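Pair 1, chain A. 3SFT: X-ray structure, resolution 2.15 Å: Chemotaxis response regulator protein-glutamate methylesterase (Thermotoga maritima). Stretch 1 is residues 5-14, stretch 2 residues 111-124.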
# COMPACT_ATOMS: atom_id res chain seq x y z
N VAL A 5 9.55 6.99 -16.12
CA VAL A 5 8.56 7.23 -15.02
C VAL A 5 9.11 8.25 -14.03
O VAL A 5 10.28 8.19 -13.66
CB VAL A 5 8.24 5.92 -14.26
CG1 VAL A 5 7.21 6.18 -13.17
CG2 VAL A 5 7.75 4.85 -15.23
N SER A 6 8.25 9.19 -13.63
CA SER A 6 8.65 10.23 -12.68
C SER A 6 7.89 10.12 -11.35
O SER A 6 6.87 9.44 -11.25
CB SER A 6 8.41 11.61 -13.29
OG SER A 6 7.03 11.85 -13.52
N GLY A 7 8.41 10.81 -10.34
CA GLY A 7 7.79 10.82 -9.03
C GLY A 7 7.90 9.54 -8.22
O GLY A 7 8.50 8.55 -8.65
N LYS A 8 7.30 9.57 -7.04
CA LYS A 8 7.31 8.45 -6.13
C LYS A 8 5.97 7.72 -6.12
O LYS A 8 5.04 8.10 -6.84
CB LYS A 8 7.64 8.94 -4.72
CG LYS A 8 8.93 9.75 -4.66
CD LYS A 8 9.36 10.04 -3.24
CE LYS A 8 10.67 10.81 -3.23
NZ LYS A 8 11.23 10.96 -1.86
N ILE A 9 5.90 6.65 -5.33
CA ILE A 9 4.68 5.87 -5.18
C ILE A 9 4.60 5.34 -3.75
O ILE A 9 5.63 5.07 -3.12
CB ILE A 9 4.61 4.69 -6.18
CG1 ILE A 9 3.19 4.11 -6.21
CG2 ILE A 9 5.64 3.61 -5.81
CD1 ILE A 9 3.02 2.96 -7.17
N VAL A 10 3.39 5.26 -3.23
CA VAL A 10 3.17 4.75 -1.89
C VAL A 10 2.32 3.49 -2.01
O VAL A 10 1.25 3.50 -2.60
CB VAL A 10 2.45 5.79 -1.00
CG1 VAL A 10 2.26 5.23 0.41
CG2 VAL A 10 3.25 7.09 -0.95
N VAL A 11 2.85 2.39 -1.50
CA VAL A 11 2.14 1.12 -1.52
C VAL A 11 1.91 0.74 -0.07
O VAL A 11 2.85 0.62 0.71
CB VAL A 11 2.95 0.03 -2.24
CG1 VAL A 11 2.20 -1.29 -2.21
CG2 VAL A 11 3.24 0.45 -3.68
N ILE A 12 0.63 0.61 0.29
CA ILE A 12 0.23 0.28 1.65
C ILE A 12 -0.35 -1.12 1.73
O ILE A 12 -1.18 -1.50 0.89
CB ILE A 12 -0.87 1.25 2.16
CG1 ILE A 12 -0.42 2.71 1.97
CG2 ILE A 12 -1.20 0.95 3.61
CD1 ILE A 12 -1.37 3.74 2.57
N GLY A 13 0.08 -1.87 2.73
CA GLY A 13 -0.40 -3.22 2.95
C GLY A 13 -1.06 -3.28 4.31
O GLY A 13 -0.50 -2.80 5.30
N SER A 14 -2.25 -3.87 4.38
CA SER A 14 -2.98 -3.96 5.63
C SER A 14 -3.91 -5.16 5.68
O SER A 14 -4.31 -5.71 4.65
CB SER A 14 -3.80 -2.68 5.83
OG SER A 14 -4.59 -2.41 4.68
N ALA A 111 -2.01 -10.10 -2.45
CA ALA A 111 -1.00 -10.07 -1.39
C ALA A 111 -0.20 -8.81 -1.66
O ALA A 111 0.17 -8.55 -2.81
CB ALA A 111 -0.08 -11.28 -1.50
N VAL A 112 0.07 -8.02 -0.63
CA VAL A 112 0.83 -6.79 -0.83
C VAL A 112 2.26 -7.08 -1.33
O VAL A 112 2.85 -6.25 -2.01
CB VAL A 112 0.83 -5.86 0.42
CG1 VAL A 112 1.83 -6.34 1.46
CG2 VAL A 112 1.12 -4.42 0.01
N ASP A 113 2.78 -8.28 -1.05
CA ASP A 113 4.12 -8.66 -1.52
C ASP A 113 4.22 -8.59 -3.05
O ASP A 113 5.23 -8.14 -3.59
CB ASP A 113 4.50 -10.08 -1.06
CG ASP A 113 5.01 -10.13 0.37
OD1 ASP A 113 5.34 -9.07 0.94
OD2 ASP A 113 5.09 -11.25 0.92
N PHE A 114 3.17 -9.04 -3.73
CA PHE A 114 3.15 -9.01 -5.20
C PHE A 114 3.19 -7.57 -5.73
O PHE A 114 3.97 -7.26 -6.64
CB PHE A 114 1.91 -9.73 -5.73
CG PHE A 114 1.90 -9.91 -7.23
CD1 PHE A 114 2.30 -11.11 -7.80
CD2 PHE A 114 1.49 -8.87 -8.06
CE1 PHE A 114 2.29 -11.28 -9.18
CE2 PHE A 114 1.47 -9.03 -9.45
CZ PHE A 114 1.88 -10.24 -10.01
N THR A 115 2.34 -6.71 -5.17
CA THR A 115 2.29 -5.31 -5.61
C THR A 115 3.61 -4.57 -5.35
O THR A 115 4.08 -3.80 -6.19
CB THR A 115 1.12 -4.55 -4.93
OG1 THR A 115 -0.12 -5.18 -5.29
CG2 THR A 115 1.08 -3.10 -5.38
N LEU A 116 4.20 -4.82 -4.18
CA LEU A 116 5.47 -4.19 -3.81
C LEU A 116 6.61 -4.67 -4.69
O LEU A 116 7.50 -3.90 -5.04
CB LEU A 116 5.78 -4.44 -2.34
CG LEU A 116 4.97 -3.59 -1.36
CD1 LEU A 116 5.00 -4.19 0.04
CD2 LEU A 116 5.54 -2.19 -1.34
N ASP A 117 6.58 -5.95 -5.06
CA ASP A 117 7.60 -6.52 -5.93
C ASP A 117 7.60 -5.74 -7.24
O ASP A 117 8.65 -5.29 -7.71
CB ASP A 117 7.30 -8.00 -6.19
CG ASP A 117 8.25 -8.63 -7.20
OD1 ASP A 117 9.47 -8.34 -7.15
OD2 ASP A 117 7.78 -9.43 -8.05
N LYS A 118 6.41 -5.57 -7.81
CA LYS A 118 6.27 -4.84 -9.06
C LYS A 118 6.60 -3.36 -8.91
O LYS A 118 7.39 -2.83 -9.69
CB LYS A 118 4.87 -5.03 -9.64
CG LYS A 118 4.56 -6.46 -10.05
CD LYS A 118 5.66 -7.01 -10.96
CE LYS A 118 5.40 -8.45 -11.35
NZ LYS A 118 5.30 -9.33 -10.16
N ALA A 119 6.05 -2.71 -7.88
CA ALA A 119 6.29 -1.28 -7.66
C ALA A 119 7.77 -0.95 -7.45
O ALA A 119 8.29 -0.01 -8.05
CB ALA A 119 5.48 -0.77 -6.48
N ALA A 120 8.44 -1.73 -6.62
CA ALA A 120 9.85 -1.53 -6.32
C ALA A 120 10.73 -1.61 -7.56
O ALA A 120 11.64 -0.81 -7.75
CB ALA A 120 10.32 -2.53 -5.29
N GLU A 121 10.46 -2.60 -8.41
CA GLU A 121 11.23 -2.79 -9.63
C GLU A 121 11.10 -1.60 -10.59
O GLU A 121 12.04 -1.26 -11.31
CB GLU A 121 10.78 -4.08 -10.31
CG GLU A 121 11.87 -4.78 -11.10
CD GLU A 121 11.51 -6.23 -11.43
OE1 GLU A 121 10.89 -6.91 -10.57
OE2 GLU A 121 11.84 -6.70 -12.54
N ILE A 122 9.93 -0.95 -10.57
CA ILE A 122 9.66 0.19 -11.43
C ILE A 122 10.14 1.51 -10.83
O ILE A 122 10.88 2.26 -11.48
CB ILE A 122 8.15 0.34 -11.73
CG1 ILE A 122 7.64 -0.89 -12.50
CG2 ILE A 122 7.88 1.61 -12.52
CD1 ILE A 122 6.14 -0.85 -12.75
N TYR A 123 9.70 1.80 -9.61
CA TYR A 123 10.05 3.04 -8.94
C TYR A 123 11.39 3.04 -8.19
O TYR A 123 11.93 4.10 -7.88
CB TYR A 123 8.92 3.46 -8.00
CG TYR A 123 7.65 3.86 -8.72
CD1 TYR A 123 7.36 5.20 -8.97
CD2 TYR A 123 6.74 2.90 -9.14
CE1 TYR A 123 6.18 5.57 -9.63
CE2 TYR A 123 5.56 3.26 -9.80
CZ TYR A 123 5.29 4.59 -10.04
OH TYR A 123 4.14 4.94 -10.69
N LYS A 124 11.91 1.85 -7.90
CA LYS A 124 13.19 1.71 -7.20
C LYS A 124 13.33 2.57 -5.94
O LYS A 124 12.50 2.49 -5.04
CB LYS A 124 14.36 1.91 -8.16
CG LYS A 124 14.44 0.83 -9.24
CD LYS A 124 15.70 0.96 -10.08
CE LYS A 124 15.82 -0.17 -11.09
NZ LYS A 124 14.76 -0.09 -12.14

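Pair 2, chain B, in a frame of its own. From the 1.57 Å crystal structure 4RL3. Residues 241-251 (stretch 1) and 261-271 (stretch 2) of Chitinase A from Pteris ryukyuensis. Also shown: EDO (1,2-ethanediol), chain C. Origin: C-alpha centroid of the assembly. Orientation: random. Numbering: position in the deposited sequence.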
# COMPACT_ATOMS: atom_id res chain seq x y z
N THR B 241 -15.58 5.55 -13.28
CA THR B 241 -15.48 4.76 -12.04
C THR B 241 -14.08 4.18 -11.83
O THR B 241 -13.92 3.02 -11.48
CB THR B 241 -16.55 3.63 -12.03
OG1 THR B 241 -16.31 2.73 -13.12
CG2 THR B 241 -17.94 4.21 -12.18
N LEU B 242 -13.04 5.00 -12.01
CA LEU B 242 -11.65 4.58 -11.72
C LEU B 242 -11.00 5.66 -10.87
O LEU B 242 -10.65 6.71 -11.39
CB LEU B 242 -10.84 4.36 -13.00
CG LEU B 242 -9.36 3.93 -12.80
CD1 LEU B 242 -9.29 2.56 -12.15
CD2 LEU B 242 -8.58 3.96 -14.11
N PRO B 243 -10.88 5.44 -9.55
CA PRO B 243 -10.27 6.50 -8.73
C PRO B 243 -8.76 6.59 -8.86
O PRO B 243 -8.16 7.62 -8.52
CB PRO B 243 -10.65 6.11 -7.30
CG PRO B 243 -10.93 4.65 -7.36
CD PRO B 243 -11.47 4.36 -8.73
N GLY B 244 -8.13 5.52 -9.33
CA GLY B 244 -6.69 5.48 -9.43
C GLY B 244 -6.15 4.09 -9.65
O GLY B 244 -6.91 3.12 -9.77
N ILE B 245 -4.83 4.01 -9.70
CA ILE B 245 -4.10 2.78 -9.96
C ILE B 245 -2.88 2.74 -9.05
O ILE B 245 -2.25 3.76 -8.82
CB ILE B 245 -3.59 2.73 -11.43
CG1 ILE B 245 -4.76 2.75 -12.41
CG2 ILE B 245 -2.73 1.50 -11.68
CD1 ILE B 245 -4.35 2.96 -13.85
N PHE B 246 -2.54 1.55 -8.53
CA PHE B 246 -1.23 1.37 -7.90
C PHE B 246 -0.47 0.18 -8.47
O PHE B 246 -1.07 -0.74 -9.03
CB PHE B 246 -1.31 1.29 -6.37
CG PHE B 246 -1.82 -0.02 -5.83
CD1 PHE B 246 -3.17 -0.27 -5.70
CD2 PHE B 246 -0.92 -1.02 -5.44
CE1 PHE B 246 -3.63 -1.47 -5.20
CE2 PHE B 246 -1.38 -2.23 -4.95
CZ PHE B 246 -2.73 -2.46 -4.83
N ILE B 247 0.85 0.22 -8.31
CA ILE B 247 1.76 -0.81 -8.80
C ILE B 247 2.61 -1.35 -7.67
O ILE B 247 3.13 -0.60 -6.85
CB ILE B 247 2.67 -0.26 -9.92
CG1 ILE B 247 1.82 0.04 -11.17
CG2 ILE B 247 3.81 -1.22 -10.25
CD1 ILE B 247 2.57 0.78 -12.25
N PHE B 248 2.69 -2.68 -7.61
CA PHE B 248 3.66 -3.37 -6.79
C PHE B 248 4.67 -3.98 -7.77
O PHE B 248 4.36 -4.97 -8.43
CB PHE B 248 2.94 -4.45 -5.97
CG PHE B 248 3.76 -4.98 -4.84
CD1 PHE B 248 3.77 -4.31 -3.63
CD2 PHE B 248 4.53 -6.11 -5.00
CE1 PHE B 248 4.53 -4.77 -2.58
CE2 PHE B 248 5.30 -6.58 -3.94
CZ PHE B 248 5.30 -5.90 -2.74
N SER B 249 5.87 -3.42 -7.93
CA SER B 249 6.47 -2.36 -7.11
C SER B 249 7.60 -1.73 -7.91
O SER B 249 8.03 -2.28 -8.92
CB SER B 249 7.09 -2.96 -5.86
OG SER B 249 8.07 -3.93 -6.19
N ALA B 250 8.13 -0.62 -7.42
CA ALA B 250 9.30 -0.00 -8.06
C ALA B 250 10.49 -0.97 -8.11
O ALA B 250 11.22 -1.00 -9.10
CB ALA B 250 9.69 1.27 -7.34
N ASP B 251 10.67 -1.74 -7.04
CA ASP B 251 11.78 -2.71 -6.96
C ASP B 251 11.62 -3.74 -8.07
O ASP B 251 12.60 -4.13 -8.72
CB ASP B 251 11.85 -3.45 -5.61
CG ASP B 251 11.67 -2.54 -4.39
OD1 ASP B 251 10.67 -1.79 -4.35
OD2 ASP B 251 12.49 -2.61 -3.45
N GLN B 261 8.08 1.29 -17.89
CA GLN B 261 7.15 1.74 -18.91
C GLN B 261 5.69 1.67 -18.47
O GLN B 261 4.89 2.51 -18.88
CB GLN B 261 7.35 0.99 -20.23
CG GLN B 261 6.96 -0.48 -20.23
CD GLN B 261 7.50 -1.19 -21.46
OE1 GLN B 261 6.89 -1.16 -22.54
NE2 GLN B 261 8.66 -1.81 -21.32
N TYR B 262 5.34 0.71 -17.62
CA TYR B 262 3.94 0.60 -17.19
C TYR B 262 3.55 1.63 -16.12
O TYR B 262 2.40 2.07 -16.08
CB TYR B 262 3.63 -0.83 -16.74
CG TYR B 262 3.79 -1.82 -17.86
CD1 TYR B 262 3.03 -1.71 -19.02
CD2 TYR B 262 4.71 -2.85 -17.78
CE1 TYR B 262 3.16 -2.61 -20.06
CE2 TYR B 262 4.85 -3.77 -18.82
CZ TYR B 262 4.07 -3.64 -19.94
OH TYR B 262 4.21 -4.55 -20.97
N GLU B 263 4.51 2.06 -15.30
CA GLU B 263 4.29 3.19 -14.39
C GLU B 263 3.88 4.41 -15.20
O GLU B 263 2.95 5.14 -14.84
CB GLU B 263 5.57 3.53 -13.62
CG GLU B 263 5.85 2.70 -12.37
CD GLU B 263 6.41 1.31 -12.64
OE1 GLU B 263 6.70 0.61 -11.65
OE2 GLU B 263 6.58 0.90 -13.81
N GLN B 264 4.61 4.65 -16.28
CA GLN B 264 4.32 5.80 -17.14
C GLN B 264 2.96 5.67 -17.80
O GLN B 264 2.16 6.62 -17.80
CB GLN B 264 5.42 5.94 -18.18
CG GLN B 264 5.18 7.02 -19.23
CD GLN B 264 4.40 6.52 -20.43
OE1 GLN B 264 3.36 7.07 -20.81
NE2 GLN B 264 4.88 5.45 -21.02
N GLN B 265 2.71 4.52 -18.39
CA GLN B 265 1.44 4.27 -19.03
C GLN B 265 0.26 4.44 -18.09
O GLN B 265 -0.75 5.02 -18.47
CB GLN B 265 1.41 2.89 -19.66
CG GLN B 265 2.28 2.81 -20.90
CD GLN B 265 2.26 1.43 -21.48
OE1 GLN B 265 1.19 0.83 -21.60
NE2 GLN B 265 3.43 0.90 -21.83
N ALA B 266 0.39 3.94 -16.86
CA ALA B 266 -0.68 4.08 -15.88
C ALA B 266 -1.01 5.53 -15.58
O ALA B 266 -2.18 5.92 -15.50
CB ALA B 266 -0.33 3.35 -14.61
N GLN B 267 0.02 6.36 -15.43
CA GLN B 267 -0.17 7.76 -15.12
C GLN B 267 -0.71 8.53 -16.32
O GLN B 267 -1.54 9.43 -16.16
CB GLN B 267 1.13 8.39 -14.60
CG GLN B 267 1.56 7.81 -13.27
CD GLN B 267 2.92 8.28 -12.86
OE1 GLN B 267 3.06 9.40 -12.36
NE2 GLN B 267 3.94 7.44 -13.05
N THR B 268 -0.24 8.18 -17.51
CA THR B 268 -0.76 8.79 -18.73
C THR B 268 -2.24 8.47 -18.88
O THR B 268 -3.04 9.36 -19.21
CB THR B 268 0.08 8.35 -19.94
OG1 THR B 268 1.34 9.01 -19.85
CG2 THR B 268 -0.58 8.71 -21.28
N LEU B 269 -2.62 7.23 -18.58
CA LEU B 269 -4.04 6.85 -18.67
C LEU B 269 -4.88 7.69 -17.72
O LEU B 269 -5.96 8.16 -18.08
CB LEU B 269 -4.22 5.35 -18.37
CG LEU B 269 -5.63 4.76 -18.41
CD1 LEU B 269 -5.52 3.27 -18.58
CD2 LEU B 269 -6.45 5.07 -17.16
N LEU B 270 -4.39 7.89 -16.50
CA LEU B 270 -5.15 8.63 -15.49
C LEU B 270 -5.31 10.11 -15.84
O LEU B 270 -6.29 10.73 -15.43
CB LEU B 270 -4.51 8.47 -14.11
CG LEU B 270 -4.63 7.06 -13.53
CD1 LEU B 270 -3.72 6.94 -12.32
CD2 LEU B 270 -6.06 6.70 -13.18
N THR B 271 -4.36 10.67 -16.59
CA THR B 271 -4.37 12.10 -16.89
C THR B 271 -4.92 12.46 -18.27
O THR B 271 -5.10 13.64 -18.57
CB THR B 271 -2.95 12.71 -16.73
OG1 THR B 271 -2.01 12.01 -17.56
CG2 THR B 271 -2.51 12.62 -15.30
C1 EDO C . 8.09 -3.97 -2.43
O1 EDO C . 9.01 -2.87 -2.32
C2 EDO C . 8.79 -5.26 -2.87
O2 EDO C . 9.23 -5.18 -4.22

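In both pairs a strand lies antiparallel against a helix. The axes of strand 9-14 and helix 112-123 in pair 1 approach to 8.8 Å with 166° between their N-to-C directions; for strand 244-248 and helix 261-271 in pair 2 the values are 8.9 Å and 173°. Fourteen central residues superpose with an RMSD of 1.0 Å. No hydrogen bond crosses either contact, so side-chain packing carries the association, burying 502 Å² in pair 1 and 371 Å² in pair 2.

The strand alternation is shared. Ile9(A) matches Ile245(B) and Val11(A) matches Ile247(B), all four pointing toward the helix, whereas Val10(A) and its counterpart Phe246(B) point away. At the centre of the helix Ala119(A) and Ala266(B) coincide, their CA atoms 0.3 Å apart after superposition. In both pairs the alanine methyl faces the strand: Ala119(A) CB lies 3.8 Å from Val11(A) CG2, and Ala266(B) CB lies 4.1 Å from Ile245(B) CD1. The alanine therefore has its closer strand neighbour at different positions in the two pairs.

One turn earlier, Leu116(A) matches Glu263(B). Both leave the helix sideways, and both side chains end nearer the strand. Leu116(A) CD2 packs 3.5 Å from Val11(A) CB in a purely apolar contact. In pair 2 the longer Ile247(B) reaches the helix backbone, its CD1 3.7 Å from Glu263(B) CA, while its CG2 lies 3.7 Å from Glu263(B) OE1. An acidic side chain thus occupies space that leucine fills in pair 1.

Near the C-terminal end of the helix the side chains diverge as well: Tyr123(A) matches Leu270(B), but their side-chain centres are 3.3 Å apart. The tyrosine ring receives Ile9(A) CG2 over one face, 3.7 Å from the ring centroid and 20° off its normal, a CH-pi contact, while Gly7(A) O approaches the ring edge, 3.6 Å from Tyr123(A) CD1. Val5(A) extends this patch, its CG1 3.7 Å from Tyr123(A) CE1. Leu270(B) instead packs against Ile245(B), its CG 4.1 Å from Ile245(B) CD1, and against Leu242(B), with Leu270(B) CD2 3.8 Å from Leu242(B) CD2. Ile122(A) and Leu269(B), also matched, both point toward the strand side: Ile122(A) CG2 is 4.2 Å from Val5(A) CG2, and Leu269(B) CD2 is 3.9 Å from Leu242(B) CD2. At this end pair 1 combines an aromatic ring with aliphatic neighbours, whereas pair 2 uses aliphatic side chains throughout.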